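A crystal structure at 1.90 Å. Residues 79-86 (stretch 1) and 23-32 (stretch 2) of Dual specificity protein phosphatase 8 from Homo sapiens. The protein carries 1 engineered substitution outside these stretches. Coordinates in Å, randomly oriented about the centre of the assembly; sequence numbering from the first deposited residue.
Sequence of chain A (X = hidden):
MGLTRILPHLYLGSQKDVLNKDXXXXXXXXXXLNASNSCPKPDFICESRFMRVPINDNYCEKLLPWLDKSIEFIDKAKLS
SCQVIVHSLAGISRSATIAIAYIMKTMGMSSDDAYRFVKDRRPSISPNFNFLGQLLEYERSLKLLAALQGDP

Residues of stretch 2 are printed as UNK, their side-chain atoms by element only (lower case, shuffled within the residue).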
ATOM      1  N   LEU A  79       8.699   1.180 -12.434  1.00 20.82           N
ATOM      2  CA  LEU A  79       9.712   0.931 -13.458  1.00 22.73           C
ATOM      3  C   LEU A  79       9.064   0.752 -14.835  1.00 31.36           C
ATOM      4  O   LEU A  79       9.645   1.124 -15.855  1.00 35.35           O
ATOM      5  CB  LEU A  79      10.554  -0.299 -13.093  1.00 25.41           C
ATOM      6  CG  LEU A  79      11.800  -0.547 -13.948  1.00 33.77           C
ATOM      7  CD1 LEU A  79      12.727   0.661 -13.874  1.00 35.81           C
ATOM      8  CD2 LEU A  79      12.533  -1.810 -13.512  1.00 31.75           C
ATOM      9  N   SER A  80       7.859   0.188 -14.851  1.00 29.70           N
ATOM     10  CA  SER A  80       7.128  -0.050 -16.094  1.00 28.40           C
ATOM     11  C   SER A  80       6.313   1.159 -16.555  1.00 28.90           C
ATOM     12  O   SER A  80       5.500   1.034 -17.479  1.00 32.98           O
ATOM     13  CB  SER A  80       6.188  -1.246 -15.938  1.00 27.17           C
ATOM     14  OG  SER A  80       6.904  -2.439 -15.689  1.00 39.19           O
ATOM     15  N   SER A  81       6.529   2.312 -15.922  1.00 29.26           N
ATOM     16  CA  SER A  81       5.751   3.520 -16.200  1.00 25.57           C
ATOM     17  C   SER A  81       4.252   3.266 -16.077  1.00 27.52           C
ATOM     18  O   SER A  81       3.474   3.745 -16.900  1.00 25.28           O
ATOM     19  CB  SER A  81       6.062   4.070 -17.602  1.00 31.29           C
ATOM     20  OG  SER A  81       7.400   4.508 -17.702  1.00 37.70           O
ATOM     21  N   CYS A  82       3.852   2.500 -15.062  1.00 20.93           N
ATOM     22  CA  CYS A  82       2.445   2.152 -14.870  1.00 22.52           C
ATOM     23  C   CYS A  82       1.948   2.624 -13.507  1.00 23.43           C
ATOM     24  O   CYS A  82       2.743   2.888 -12.608  1.00 25.85           O
ATOM     25  CB  CYS A  82       2.241   0.643 -14.984  1.00 21.58           C
ATOM     26  SG  CYS A  82       2.378  -0.024 -16.678  1.00 31.90           S
ATOM     27  N   GLN A  83       0.630   2.715 -13.357  1.00 16.59           N
ATOM     28  CA  GLN A  83       0.036   3.064 -12.071  1.00 16.26           C
ATOM     29  C   GLN A  83      -0.469   1.799 -11.398  1.00 18.82           C
ATOM     30  O   GLN A  83      -0.957   0.888 -12.074  1.00 16.25           O
ATOM     31  CB  GLN A  83      -1.129   4.046 -12.255  1.00 19.27           C
ATOM     32  CG  GLN A  83      -0.729   5.388 -12.855  1.00 27.94           C
ATOM     33  CD  GLN A  83      -0.780   5.353 -14.364  1.00 40.47           C
ATOM     34  OE1 GLN A  83      -1.863   5.371 -14.956  1.00 38.33           O
ATOM     35  NE2 GLN A  83       0.387   5.281 -14.998  1.00 48.93           N
ATOM     36  N   VAL A  84      -0.346   1.744 -10.070  1.00 17.50           N
ATOM     37  CA  VAL A  84      -0.829   0.609  -9.288  1.00  9.70           C
ATOM     38  C   VAL A  84      -1.820   1.139  -8.267  1.00 13.03           C
ATOM     39  O   VAL A  84      -1.620   2.230  -7.716  1.00 15.37           O
ATOM     40  CB  VAL A  84       0.344  -0.146  -8.591  1.00 16.29           C
ATOM     41  CG1 VAL A  84       1.221   0.818  -7.809  1.00 17.01           C
ATOM     42  CG2 VAL A  84      -0.171  -1.250  -7.674  1.00 15.85           C
ATOM     43  N   ILE A  85      -2.906   0.405  -8.042  1.00 12.60           N
ATOM     44  CA  ILE A  85      -3.782   0.741  -6.938  1.00 11.53           C
ATOM     45  C   ILE A  85      -3.599  -0.285  -5.832  1.00 15.19           C
ATOM     46  O   ILE A  85      -3.565  -1.506  -6.076  1.00 15.54           O
ATOM     47  CB  ILE A  85      -5.268   0.830  -7.359  1.00 11.16           C
ATOM     48  CG1 ILE A  85      -6.139   1.223  -6.164  1.00 15.79           C
ATOM     49  CG2 ILE A  85      -5.741  -0.471  -7.940  1.00 12.04           C
ATOM     50  CD1 ILE A  85      -7.621   1.221  -6.476  1.00 22.84           C
ATOM     51  N   VAL A  86      -3.445   0.229  -4.619  1.00 11.30           N
ATOM     52  CA  VAL A  86      -3.409  -0.613  -3.442  1.00 10.81           C
ATOM     53  C   VAL A  86      -4.775  -0.468  -2.786  1.00 12.17           C
ATOM     54  O   VAL A  86      -5.234   0.651  -2.531  1.00 17.28           O
ATOM     55  CB  VAL A  86      -2.344  -0.146  -2.461  1.00 16.03           C
ATOM     56  CG1 VAL A  86      -2.264  -1.118  -1.299  1.00 16.29           C
ATOM     57  CG2 VAL A  86      -1.020  -0.073  -3.163  1.00 21.74           C
ATOM     58  N   UNK A  23     -13.876   3.255 -13.894  1.00 24.17           N
ATOM     59  CA  UNK A  23     -12.967   4.090 -13.119  1.00 18.08           C
ATOM     60  C   UNK A  23     -11.523   3.655 -13.345  1.00 16.00           C
ATOM     61  O   UNK A  23     -10.624   4.488 -13.535  1.00 19.17           O
ATOM     62  c   UNK A  23     -12.470   4.833 -10.690  1.00 24.99           C
ATOM     63  c   UNK A  23     -13.306   3.982 -11.639  1.00 24.53           C
ATOM     64  c   UNK A  23     -12.738   6.320 -10.930  1.00 24.28           C
ATOM     65  c   UNK A  23     -12.754   4.438  -9.240  1.00 32.32           C
ATOM     66  N   UNK A  24     -11.301   2.343 -13.308  1.00 19.49           N
ATOM     67  CA  UNK A  24      -9.966   1.799 -13.523  1.00 21.64           C
ATOM     68  C   UNK A  24      -9.458   2.086 -14.936  1.00 25.46           C
ATOM     69  O   UNK A  24      -8.308   2.488 -15.111  1.00 21.57           O
ATOM     70  c   UNK A  24      -7.738  -1.088 -11.310  1.00 18.35           C
ATOM     71  c   UNK A  24     -10.219  -0.034 -11.771  1.00 15.43           C
ATOM     72  c   UNK A  24      -9.947   0.294 -13.228  1.00 20.07           C
ATOM     73  s   UNK A  24      -8.772   0.276 -10.723  1.00 18.85           S
ATOM     74  N   UNK A  25     -10.305   1.895 -15.946  1.00 26.21           N
ATOM     75  CA  UNK A  25      -9.865   2.151 -17.324  1.00 25.82           C
ATOM     76  C   UNK A  25      -9.689   3.646 -17.577  1.00 21.43           C
ATOM     77  O   UNK A  25      -8.769   4.057 -18.285  1.00 22.79           O
ATOM     78  o   UNK A  25     -12.134   2.142 -18.190  1.00 37.53           O
ATOM     79  c   UNK A  25     -10.947   0.061 -18.211  1.00 22.45           C
ATOM     80  c   UNK A  25     -10.836   1.565 -18.369  1.00 23.64           C
ATOM     81  N   UNK A  26     -10.586   4.449 -17.004  1.00 25.80           N
ATOM     82  CA  UNK A  26     -10.535   5.911 -17.088  1.00 23.90           C
ATOM     83  C   UNK A  26      -9.201   6.452 -16.585  1.00 23.94           C
ATOM     84  O   UNK A  26      -8.671   7.440 -17.114  1.00 28.72           O
ATOM     85  c   UNK A  26     -12.925   8.437 -15.234  1.00 53.64           C
ATOM     86  c   UNK A  26     -11.789   8.006 -16.159  1.00 50.43           C
ATOM     87  n   UNK A  26     -12.922   9.703 -14.832  1.00 54.95           N
ATOM     88  o   UNK A  26     -13.791   7.631 -14.883  1.00 52.75           O
ATOM     89  c   UNK A  26     -11.679   6.496 -16.245  1.00 37.23           C
ATOM     90  N   UNK A  27      -8.655   5.808 -15.559  1.00 22.90           N
ATOM     91  CA  UNK A  27      -7.408   6.276 -14.942  1.00 20.31           C
ATOM     92  C   UNK A  27      -6.197   5.476 -15.382  1.00 22.29           C
ATOM     93  O   UNK A  27      -5.093   5.669 -14.852  1.00 22.63           O
ATOM     94  n   UNK A  27      -9.692   7.022 -12.725  1.00 23.46           N
ATOM     95  c   UNK A  27      -8.405   7.319 -12.879  1.00 26.63           C
ATOM     96  c   UNK A  27      -7.520   6.227 -13.418  1.00 22.96           C
ATOM     97  o   UNK A  27      -7.941   8.429 -12.620  1.00 30.14           O
ATOM     98  N   UNK A  28      -6.409   4.573 -16.334  1.00 21.37           N
ATOM     99  CA  UNK A  28      -5.331   3.765 -16.885  1.00 18.16           C
ATOM    100  C   UNK A  28      -4.642   2.865 -15.868  1.00 24.77           C
ATOM    101  O   UNK A  28      -3.463   2.561 -16.008  1.00 19.29           O
ATOM    102  N   UNK A  29      -5.368   2.426 -14.845  1.00 17.21           N
ATOM    103  CA  UNK A  29      -4.754   1.573 -13.813  1.00 18.30           C
ATOM    104  C   UNK A  29      -4.725   0.100 -14.223  1.00 17.51           C
ATOM    105  O   UNK A  29      -5.780  -0.525 -14.433  1.00 19.70           O
ATOM    106  c   UNK A  29      -5.479   1.738 -12.459  1.00 16.96           C
ATOM    107  c   UNK A  29      -4.813   0.862 -11.373  1.00 12.34           C
ATOM    108  c   UNK A  29      -6.300   3.518 -10.825  1.00 29.08           C
ATOM    109  c   UNK A  29      -5.443   3.209 -12.045  1.00 17.67           C
ATOM    110  N   UNK A  30      -3.517  -0.461 -14.322  1.00 15.44           N
ATOM    111  CA  UNK A  30      -3.337  -1.829 -14.814  1.00 19.29           C
ATOM    112  C   UNK A  30      -2.730  -2.778 -13.777  1.00 15.53           C
ATOM    113  O   UNK A  30      -2.795  -3.995 -13.947  1.00 18.03           O
ATOM    114  o   UNK A  30      -1.129  -1.497 -15.860  1.00 17.85           O
ATOM    115  c   UNK A  30      -2.496  -1.842 -16.103  1.00 20.76           C
ATOM    116  N   UNK A  31      -2.153  -2.225 -12.706  1.00 14.42           N
ATOM    117  CA  UNK A  31      -1.599  -3.030 -11.608  1.00 10.19           C
ATOM    118  C   UNK A  31      -2.468  -2.916 -10.358  1.00 14.48           C
ATOM    119  O   UNK A  31      -2.946  -1.822 -10.032  1.00 14.59           O
ATOM    120  o   UNK A  31       4.084  -4.184 -14.503  1.00 32.83           O
ATOM    121  c   UNK A  31       1.844  -3.904 -11.665  1.00 20.14           C
ATOM    122  c   UNK A  31       3.036  -3.779 -13.713  1.00 29.28           C
ATOM    123  c   UNK A  31      -0.208  -2.519 -11.225  1.00 13.74           C
ATOM    124  c   UNK A  31       0.921  -2.974 -12.117  1.00 17.84           C
ATOM    125  c   UNK A  31       2.138  -2.846 -14.188  1.00 28.46           C
ATOM    126  c   UNK A  31       1.088  -2.448 -13.387  1.00 20.68           C
ATOM    127  c   UNK A  31       2.896  -4.310 -12.456  1.00 23.56           C
ATOM    128  N   UNK A  32      -2.620  -4.027  -9.647  1.00 14.65           N
ATOM    129  CA  UNK A  32      -3.436  -4.078  -8.425  1.00 15.69           C
ATOM    130  C   UNK A  32      -2.735  -4.828  -7.297  1.00 16.44           C
ATOM    131  O   UNK A  32      -2.314  -5.989  -7.465  1.00 17.72           O
ATOM    132  c   UNK A  32      -5.656  -3.919  -9.619  1.00 14.67           C
ATOM    133  c   UNK A  32      -5.545  -4.968  -7.312  1.00 12.26           C
ATOM    134  c   UNK A  32      -4.798  -4.758  -8.665  1.00 11.50           C
TER
HETATM  135  O   HOH W   1      -0.980   1.050 -15.176  1.00 24.55           O

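Position 23 carries four carbons, forked at the second, on a helical backbone; they stay out of reach of stretch 1, and the fork identifies Leu23. Position 24 has an unbranched chain of two carbons, a sulfur and a terminal carbon, and that last carbon reaches Ile85; such a thioether is found only in methionine. Met24 CE lies 4.0 Å from Ile85 CG2. At position 25 one carbon bears an oxygen and a carbon, and at position 26 three carbons end in an oxygen and a nitrogen; neither touches stretch 1, and the patterns are those of Thr25 and Gln26.

Position 27 has two carbons, the second bearing an oxygen and a nitrogen: Asn27. It is the first residue to leave helical geometry, and its side chain turns back on the helix, ND2 of Asn27 donating to Leu23 O at 2.8 Å. Position 28 has no side-chain atoms and a positive phi of 62°, which by itself favours glycine; it is Gly28, and Gly28 N bonds to Thr25 O at 3.1 Å.

Position 29 shows four carbons forked at the first, one arm two carbons long; the one-carbon arm meets Ile85, and the branching gives Ile29. Ile29 CG2 packs 3.8 Å from Ile85 CG2. Position 30 has one carbon and one oxygen, the oxygen lying near Cys82, a serine. Ser30 OG donates to water 1 at 2.6 Å; the same water accepts from Gln83 N at 2.9 Å and donates to Gly28 O at 3.0 Å, so it links the two stretches just before the close pairing at position 31.

Position 31 holds one carbon and a six-carbon ring bearing an oxygen; the ring meets Cys82 and the oxygen comes near Ser80, which is Tyr31. Tyr31 CE1 approaches Cys82 CB to 3.6 Å, Tyr31 OH lies 3.5 Å from Ser80 OG, and Cys82 SG sits at the ring edge, 5.0 Å from the centroid of the Tyr31 ring. Position 32 has one carbon carrying two more, one of which meets Ile85, a valine; Val32 CG2 lies 3.8 Å from Ile85 CG2.

The contact is a parallel pairing of strands that cross at 48°. Tyr31 anchors it through both backbone polar groups: Tyr31 O accepts from Ile85 N at 3.0 Å, while Tyr31 N donates a weak bond to Gln83 O at 3.4 Å. Successive side chains then alternate between faces. Val84 and Tyr31 share one, Val84 CB and Tyr31 CB 3.6 Å apart, and the tyrosine ring extends along stretch 1 to Cys82 and Ser80. Ile85 and Val32 share the other, where Ile85 also meets Met24 and Ile29, joining helix and strand in one apolar cluster.

Stretch 2, residues 23-32: LMTQNGISYV
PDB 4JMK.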